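Local coordinates for protein alpha-galactosidase (Thermus thermophilus, PDB 6LCJ) that probably hydrolyses terminal alpha-galactosidic bonds, releasing galactose, and assembles as a hexamer, at residues E[171-182]-E[211-222]. Residues are numbered along the deposited sequence; the frame is centred on the assembly and turned at random.
Sequences TRIGEDLLLRVL and RFPRGMAFLAER
Glu175 N, in the first turn of helix 175-182, donates a nearly straight hydrogen bond to Arg211 O (2.8 Å), tying the start of that helix to the loop that leads into helix 216-222; the axes of the two helices run almost parallel (9°) and 11.1 Å apart. The side chain of the same Arg211, bent at chi3, turns back to Ile173, two residues before Glu175, and meets its O with NE in the guanidinium plane (2.9 Å). Glu175 does most of the polar work. With CG anti to the backbone N (chi1 151°) and the chain extended beyond it, the carboxylate reaches the type I turn Phe212-Gly215, where OE1 takes the Arg214 N-H on its syn lone pair (2.7 Å). OE2 pairs with Arg214 NH2 at 2.8 Å; the carboxylate and guanidinium planes stand 74° apart, and Arg214 NE adds a weak bond. Asp176 OD1 extends the network to the same NH2 at a longer 3.6 Å. These are neighbouring helices on the outside of the TIM barrel, following strands 161-164 and 192-195. Inward of the salt bridges, the Phe212 ring turns one face to the helix start, Glu175 N above its centre and Gly174 C nearer the rim, with Leu178 CD1 at its edge. Further along, Leu179 sets CG against Leu219 CD1 and CD1 against Phe218 CE2, while its CD2 sits over a face of the Arg222 guanidinium, 3.7 Å from NH1. Ile173, Leu178 and Leu219 all rest on Ile195 of strand 192-195.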
ATOM      1  N   THR E 171      37.386  21.497 -12.622  1.00 34.53           N
ATOM      2  CA  THR E 171      38.453  20.565 -12.254  1.00 32.15           C
ATOM      3  C   THR E 171      39.535  20.435 -13.325  1.00 35.79           C
ATOM      4  O   THR E 171      40.541  19.765 -13.069  1.00 35.74           O
ATOM      5  CB  THR E 171      37.897  19.158 -11.957  1.00 28.29           C
ATOM      6  OG1 THR E 171      37.068  18.725 -13.041  1.00 32.80           O
ATOM      7  CG2 THR E 171      37.078  19.126 -10.666  1.00 24.05           C
ATOM      8  N   ARG E 172      39.357  21.033 -14.511  1.00 33.49           N
ATOM      9  CA  ARG E 172      40.346  20.954 -15.588  1.00 30.97           C
ATOM     10  C   ARG E 172      41.471  21.964 -15.369  1.00 34.78           C
ATOM     11  O   ARG E 172      41.693  22.864 -16.172  1.00 41.46           O
ATOM     12  CB  ARG E 172      39.699  21.194 -16.940  1.00 31.17           C
ATOM     13  CG  ARG E 172      38.283  20.683 -17.076  1.00 46.15           C
ATOM     14  CD  ARG E 172      38.269  19.174 -17.160  1.00 54.05           C
ATOM     15  NE  ARG E 172      38.897  18.727 -18.403  1.00 70.76           N
ATOM     16  CZ  ARG E 172      38.255  18.527 -19.552  1.00 71.15           C
ATOM     17  NH1 ARG E 172      36.944  18.728 -19.636  1.00 65.81           N
ATOM     18  NH2 ARG E 172      38.930  18.131 -20.629  1.00 67.29           N
ATOM     19  N   ILE E 173      42.187  21.820 -14.264  1.00 33.03           N
ATOM     20  CA  ILE E 173      43.302  22.710 -13.970  1.00 34.32           C
ATOM     21  C   ILE E 173      44.592  21.916 -14.034  1.00 40.24           C
ATOM     22  O   ILE E 173      44.613  20.687 -13.878  1.00 38.86           O
ATOM     23  CB  ILE E 173      43.183  23.419 -12.604  1.00 36.25           C
ATOM     24  CG1 ILE E 173      42.796  22.426 -11.499  1.00 31.75           C
ATOM     25  CG2 ILE E 173      42.201  24.582 -12.702  1.00 33.75           C
ATOM     26  CD1 ILE E 173      43.055  22.964 -10.106  1.00 30.64           C
ATOM     27  N   GLY E 174      45.678  22.636 -14.275  1.00 41.55           N
ATOM     28  CA  GLY E 174      46.985  22.027 -14.409  1.00 35.95           C
ATOM     29  C   GLY E 174      48.025  23.080 -14.118  1.00 41.54           C
ATOM     30  O   GLY E 174      47.760  24.285 -14.191  1.00 45.10           O
ATOM     31  N   GLU E 175      49.213  22.607 -13.755  1.00 44.13           N
ATOM     32  CA  GLU E 175      50.296  23.507 -13.382  1.00 42.45           C
ATOM     33  C   GLU E 175      50.637  24.463 -14.523  1.00 45.19           C
ATOM     34  O   GLU E 175      50.751  25.679 -14.312  1.00 43.83           O
ATOM     35  CB  GLU E 175      51.492  22.659 -12.945  1.00 45.44           C
ATOM     36  CG  GLU E 175      52.882  23.211 -13.137  1.00 48.61           C
ATOM     37  CD  GLU E 175      53.931  22.093 -13.071  1.00 55.56           C
ATOM     38  OE1 GLU E 175      54.047  21.428 -12.011  1.00 51.38           O
ATOM     39  OE2 GLU E 175      54.616  21.854 -14.092  1.00 58.72           O
ATOM     40  N   ASP E 176      50.749  23.942 -15.748  1.00 47.68           N
ATOM     41  CA  ASP E 176      51.097  24.782 -16.895  1.00 49.73           C
ATOM     42  C   ASP E 176      50.030  25.841 -17.160  1.00 47.79           C
ATOM     43  O   ASP E 176      50.340  27.032 -17.300  1.00 49.62           O
ATOM     44  CB  ASP E 176      51.303  23.913 -18.140  1.00 55.53           C
ATOM     45  CG  ASP E 176      52.730  23.345 -18.247  1.00 71.48           C
ATOM     46  OD1 ASP E 176      53.593  23.643 -17.375  1.00 65.60           O
ATOM     47  OD2 ASP E 176      52.980  22.583 -19.213  1.00 78.67           O
ATOM     48  N   LEU E 177      48.763  25.420 -17.229  1.00 45.55           N
ATOM     49  CA  LEU E 177      47.670  26.334 -17.534  1.00 38.63           C
ATOM     50  C   LEU E 177      47.571  27.458 -16.507  1.00 41.80           C
ATOM     51  O   LEU E 177      47.360  28.622 -16.874  1.00 40.47           O
ATOM     52  CB  LEU E 177      46.364  25.547 -17.605  1.00 45.08           C
ATOM     53  CG  LEU E 177      45.026  26.249 -17.370  1.00 41.23           C
ATOM     54  CD1 LEU E 177      44.684  27.109 -18.552  1.00 41.27           C
ATOM     55  CD2 LEU E 177      43.964  25.203 -17.175  1.00 40.45           C
ATOM     56  N   LEU E 178      47.735  27.135 -15.217  1.00 35.90           N
ATOM     57  CA  LEU E 178      47.613  28.163 -14.188  1.00 36.97           C
ATOM     58  C   LEU E 178      48.819  29.093 -14.162  1.00 41.21           C
ATOM     59  O   LEU E 178      48.697  30.248 -13.731  1.00 39.88           O
ATOM     60  CB  LEU E 178      47.397  27.524 -12.812  1.00 39.27           C
ATOM     61  CG  LEU E 178      46.051  26.793 -12.625  1.00 44.59           C
ATOM     62  CD1 LEU E 178      45.912  26.194 -11.227  1.00 40.94           C
ATOM     63  CD2 LEU E 178      44.858  27.704 -12.935  1.00 34.48           C
ATOM     64  N   LEU E 179      49.988  28.622 -14.611  1.00 43.06           N
ATOM     65  CA  LEU E 179      51.138  29.516 -14.713  1.00 38.94           C
ATOM     66  C   LEU E 179      50.924  30.563 -15.801  1.00 39.01           C
ATOM     67  O   LEU E 179      51.307  31.723 -15.635  1.00 42.27           O
ATOM     68  CB  LEU E 179      52.418  28.714 -14.961  1.00 44.37           C
ATOM     69  CG  LEU E 179      53.012  28.070 -13.696  1.00 43.93           C
ATOM     70  CD1 LEU E 179      54.114  27.089 -14.022  1.00 43.99           C
ATOM     71  CD2 LEU E 179      53.500  29.123 -12.717  1.00 41.48           C
ATOM     72  N   ARG E 180      50.279  30.193 -16.905  1.00 39.41           N
ATOM     73  CA  ARG E 180      49.979  31.198 -17.919  1.00 37.41           C
ATOM     74  C   ARG E 180      48.913  32.165 -17.430  1.00 41.59           C
ATOM     75  O   ARG E 180      49.016  33.380 -17.640  1.00 43.52           O
ATOM     76  CB  ARG E 180      49.544  30.524 -19.219  1.00 38.48           C
ATOM     77  CG  ARG E 180      50.629  29.636 -19.809  1.00 45.38           C
ATOM     78  CD  ARG E 180      50.355  29.283 -21.250  1.00 42.84           C
ATOM     79  NE  ARG E 180      49.203  28.405 -21.353  1.00 52.22           N
ATOM     80  CZ  ARG E 180      49.205  27.125 -20.984  1.00 59.18           C
ATOM     81  NH1 ARG E 180      50.311  26.571 -20.491  1.00 56.75           N
ATOM     82  NH2 ARG E 180      48.097  26.399 -21.107  1.00 52.86           N
ATOM     83  N   VAL E 181      47.877  31.641 -16.780  1.00 40.97           N
ATOM     84  CA  VAL E 181      46.823  32.500 -16.261  1.00 34.69           C
ATOM     85  C   VAL E 181      47.385  33.432 -15.200  1.00 37.15           C
ATOM     86  O   VAL E 181      47.026  34.617 -15.140  1.00 37.40           O
ATOM     87  CB  VAL E 181      45.660  31.635 -15.734  1.00 35.53           C
ATOM     88  CG1 VAL E 181      44.660  32.466 -14.983  1.00 32.90           C
ATOM     89  CG2 VAL E 181      44.993  30.913 -16.894  1.00 34.45           C
ATOM     90  N   LEU E 182      48.304  32.918 -14.366  1.00 37.49           N
ATOM     91  CA  LEU E 182      48.939  33.735 -13.335  1.00 35.20           C
ATOM     92  C   LEU E 182      49.622  34.950 -13.946  1.00 39.92           C
ATOM     93  O   LEU E 182      49.499  36.072 -13.430  1.00 38.94           O
ATOM     94  CB  LEU E 182      49.942  32.897 -12.545  1.00 34.09           C
ATOM     95  CG  LEU E 182      50.891  33.619 -11.575  1.00 34.60           C
ATOM     96  CD1 LEU E 182      50.176  34.138 -10.334  1.00 32.56           C
ATOM     97  CD2 LEU E 182      52.033  32.707 -11.180  1.00 27.12           C
ATOM     98  N   ARG E 211      48.875  16.328 -13.208  1.00 47.84           N
ATOM     99  CA  ARG E 211      48.871  17.617 -13.877  1.00 41.67           C
ATOM    100  C   ARG E 211      49.577  18.704 -13.075  1.00 41.59           C
ATOM    101  O   ARG E 211      49.619  19.850 -13.537  1.00 42.81           O
ATOM    102  CB  ARG E 211      47.427  18.011 -14.201  1.00 42.45           C
ATOM    103  CG  ARG E 211      46.653  16.878 -14.887  1.00 36.40           C
ATOM    104  CD  ARG E 211      45.286  17.300 -15.391  1.00 40.48           C
ATOM    105  NE  ARG E 211      44.431  17.843 -14.340  1.00 41.58           N
ATOM    106  CZ  ARG E 211      43.665  17.113 -13.533  1.00 47.79           C
ATOM    107  NH1 ARG E 211      43.646  15.788 -13.656  1.00 48.26           N
ATOM    108  NH2 ARG E 211      42.917  17.707 -12.601  1.00 41.46           N
ATOM    109  N   PHE E 212      50.156  18.378 -11.915  1.00 40.36           N
ATOM    110  CA  PHE E 212      50.973  19.319 -11.141  1.00 42.87           C
ATOM    111  C   PHE E 212      52.344  18.710 -10.840  1.00 46.26           C
ATOM    112  O   PHE E 212      52.730  18.550  -9.676  1.00 40.46           O
ATOM    113  CB  PHE E 212      50.251  19.724  -9.853  1.00 39.85           C
ATOM    114  CG  PHE E 212      49.025  20.547 -10.098  1.00 41.06           C
ATOM    115  CD1 PHE E 212      47.857  19.957 -10.566  1.00 39.49           C
ATOM    116  CD2 PHE E 212      49.043  21.914  -9.911  1.00 41.82           C
ATOM    117  CE1 PHE E 212      46.736  20.715 -10.832  1.00 36.98           C
ATOM    118  CE2 PHE E 212      47.924  22.675 -10.175  1.00 40.11           C
ATOM    119  CZ  PHE E 212      46.768  22.074 -10.630  1.00 38.06           C
ATOM    120  N   PRO E 213      53.133  18.396 -11.882  1.00 51.04           N
ATOM    121  CA  PRO E 213      54.362  17.607 -11.655  1.00 46.44           C
ATOM    122  C   PRO E 213      55.386  18.272 -10.748  1.00 44.42           C
ATOM    123  O   PRO E 213      56.077  17.563 -10.012  1.00 44.23           O
ATOM    124  CB  PRO E 213      54.914  17.398 -13.073  1.00 42.01           C
ATOM    125  CG  PRO E 213      54.272  18.457 -13.905  1.00 47.98           C
ATOM    126  CD  PRO E 213      52.922  18.681 -13.314  1.00 44.92           C
ATOM    127  N   ARG E 214      55.521  19.597 -10.757  1.00 45.53           N
ATOM    128  CA  ARG E 214      56.536  20.187  -9.890  1.00 46.98           C
ATOM    129  C   ARG E 214      56.048  20.397  -8.460  1.00 48.58           C
ATOM    130  O   ARG E 214      56.808  20.915  -7.636  1.00 47.51           O
ATOM    131  CB  ARG E 214      57.050  21.505 -10.479  1.00 44.67           C
ATOM    132  CG  ARG E 214      58.112  21.298 -11.569  1.00 48.09           C
ATOM    133  CD  ARG E 214      58.373  22.555 -12.395  1.00 50.63           C
ATOM    134  NE  ARG E 214      57.264  22.834 -13.297  1.00 58.86           N
ATOM    135  CZ  ARG E 214      57.197  23.877 -14.120  1.00 63.09           C
ATOM    136  NH1 ARG E 214      58.196  24.753 -14.170  1.00 61.47           N
ATOM    137  NH2 ARG E 214      56.123  24.039 -14.892  1.00 60.14           N
ATOM    138  N   GLY E 215      54.818  20.007  -8.136  1.00 48.17           N
ATOM    139  CA  GLY E 215      54.349  20.068  -6.768  1.00 38.42           C
ATOM    140  C   GLY E 215      53.772  21.420  -6.393  1.00 43.34           C
ATOM    141  O   GLY E 215      54.007  22.441  -7.043  1.00 45.11           O
ATOM    142  N   MET E 216      53.009  21.417  -5.298  1.00 41.01           N
ATOM    143  CA  MET E 216      52.228  22.596  -4.945  1.00 41.26           C
ATOM    144  C   MET E 216      53.088  23.700  -4.353  1.00 39.43           C
ATOM    145  O   MET E 216      52.733  24.877  -4.471  1.00 48.17           O
ATOM    146  CB  MET E 216      51.099  22.224  -3.977  1.00 38.00           C
ATOM    147  CG  MET E 216      50.162  21.154  -4.511  1.00 36.58           C
ATOM    148  SD  MET E 216      49.554  21.459  -6.191  1.00 40.77           S
ATOM    149  CE  MET E 216      48.571  22.945  -5.947  1.00 33.70           C
ATOM    150  N   ALA E 217      54.209  23.363  -3.721  1.00 38.67           N
ATOM    151  CA  ALA E 217      55.035  24.413  -3.133  1.00 39.86           C
ATOM    152  C   ALA E 217      55.696  25.262  -4.208  1.00 39.70           C
ATOM    153  O   ALA E 217      55.937  26.452  -3.991  1.00 41.55           O
ATOM    154  CB  ALA E 217      56.090  23.806  -2.213  1.00 37.12           C
ATOM    155  N   PHE E 218      55.975  24.670  -5.370  1.00 41.36           N
ATOM    156  CA  PHE E 218      56.555  25.413  -6.483  1.00 42.00           C
ATOM    157  C   PHE E 218      55.564  26.429  -7.040  1.00 48.24           C
ATOM    158  O   PHE E 218      55.890  27.613  -7.206  1.00 45.24           O
ATOM    159  CB  PHE E 218      56.995  24.432  -7.568  1.00 41.93           C
ATOM    160  CG  PHE E 218      57.160  25.052  -8.916  1.00 47.75           C
ATOM    161  CD1 PHE E 218      58.296  25.793  -9.218  1.00 49.67           C
ATOM    162  CD2 PHE E 218      56.185  24.888  -9.894  1.00 51.30           C
ATOM    163  CE1 PHE E 218      58.456  26.375 -10.470  1.00 49.66           C
ATOM    164  CE2 PHE E 218      56.334  25.459 -11.153  1.00 54.01           C
ATOM    165  CZ  PHE E 218      57.475  26.208 -11.440  1.00 55.27           C
ATOM    166  N   LEU E 219      54.347  25.970  -7.343  1.00 47.12           N
ATOM    167  CA  LEU E 219      53.274  26.853  -7.787  1.00 41.95           C
ATOM    168  C   LEU E 219      53.097  28.052  -6.862  1.00 39.70           C
ATOM    169  O   LEU E 219      52.940  29.185  -7.326  1.00 41.54           O
ATOM    170  CB  LEU E 219      51.976  26.057  -7.873  1.00 43.04           C
ATOM    171  CG  LEU E 219      50.963  26.442  -8.940  1.00 42.31           C
ATOM    172  CD1 LEU E 219      51.643  26.601 -10.283  1.00 43.12           C
ATOM    173  CD2 LEU E 219      49.917  25.352  -8.983  1.00 42.05           C
ATOM    174  N   ALA E 220      53.105  27.827  -5.547  1.00 35.95           N
ATOM    175  CA  ALA E 220      52.896  28.950  -4.638  1.00 38.95           C
ATOM    176  C   ALA E 220      54.056  29.938  -4.681  1.00 43.29           C
ATOM    177  O   ALA E 220      53.843  31.141  -4.503  1.00 43.72           O
ATOM    178  CB  ALA E 220      52.680  28.456  -3.206  1.00 33.73           C
ATOM    179  N   GLU E 221      55.286  29.459  -4.913  1.00 43.75           N
ATOM    180  CA  GLU E 221      56.423  30.371  -4.946  1.00 45.48           C
ATOM    181  C   GLU E 221      56.397  31.236  -6.200  1.00 44.51           C
ATOM    182  O   GLU E 221      56.712  32.431  -6.140  1.00 40.53           O
ATOM    183  CB  GLU E 221      57.732  29.590  -4.841  1.00 48.84           C
ATOM    184  CG  GLU E 221      58.996  30.464  -4.861  1.00 55.58           C
ATOM    185  CD  GLU E 221      58.932  31.686  -3.929  1.00 66.45           C
ATOM    186  OE1 GLU E 221      58.410  31.567  -2.792  1.00 68.49           O
ATOM    187  OE2 GLU E 221      59.415  32.771  -4.339  1.00 62.98           O
ATOM    188  N   ARG E 222      56.012  30.654  -7.344  1.00 40.52           N
ATOM    189  CA  ARG E 222      55.758  31.449  -8.542  1.00 46.15           C
ATOM    190  C   ARG E 222      54.683  32.509  -8.297  1.00 47.01           C
ATOM    191  O   ARG E 222      54.785  33.632  -8.807  1.00 51.79           O
ATOM    192  CB  ARG E 222      55.353  30.536  -9.703  1.00 45.29           C
ATOM    193  CG  ARG E 222      56.430  29.540 -10.124  1.00 46.38           C
ATOM    194  CD  ARG E 222      57.505  30.173 -11.009  1.00 51.85           C
ATOM    195  NE  ARG E 222      57.750  29.393 -12.229  1.00 59.78           N
ATOM    196  CZ  ARG E 222      57.331  29.733 -13.454  1.00 62.26           C
ATOM    197  NH1 ARG E 222      56.635  30.855 -13.643  1.00 60.11           N
ATOM    198  NH2 ARG E 222      57.605  28.946 -14.494  1.00 57.80           N
TER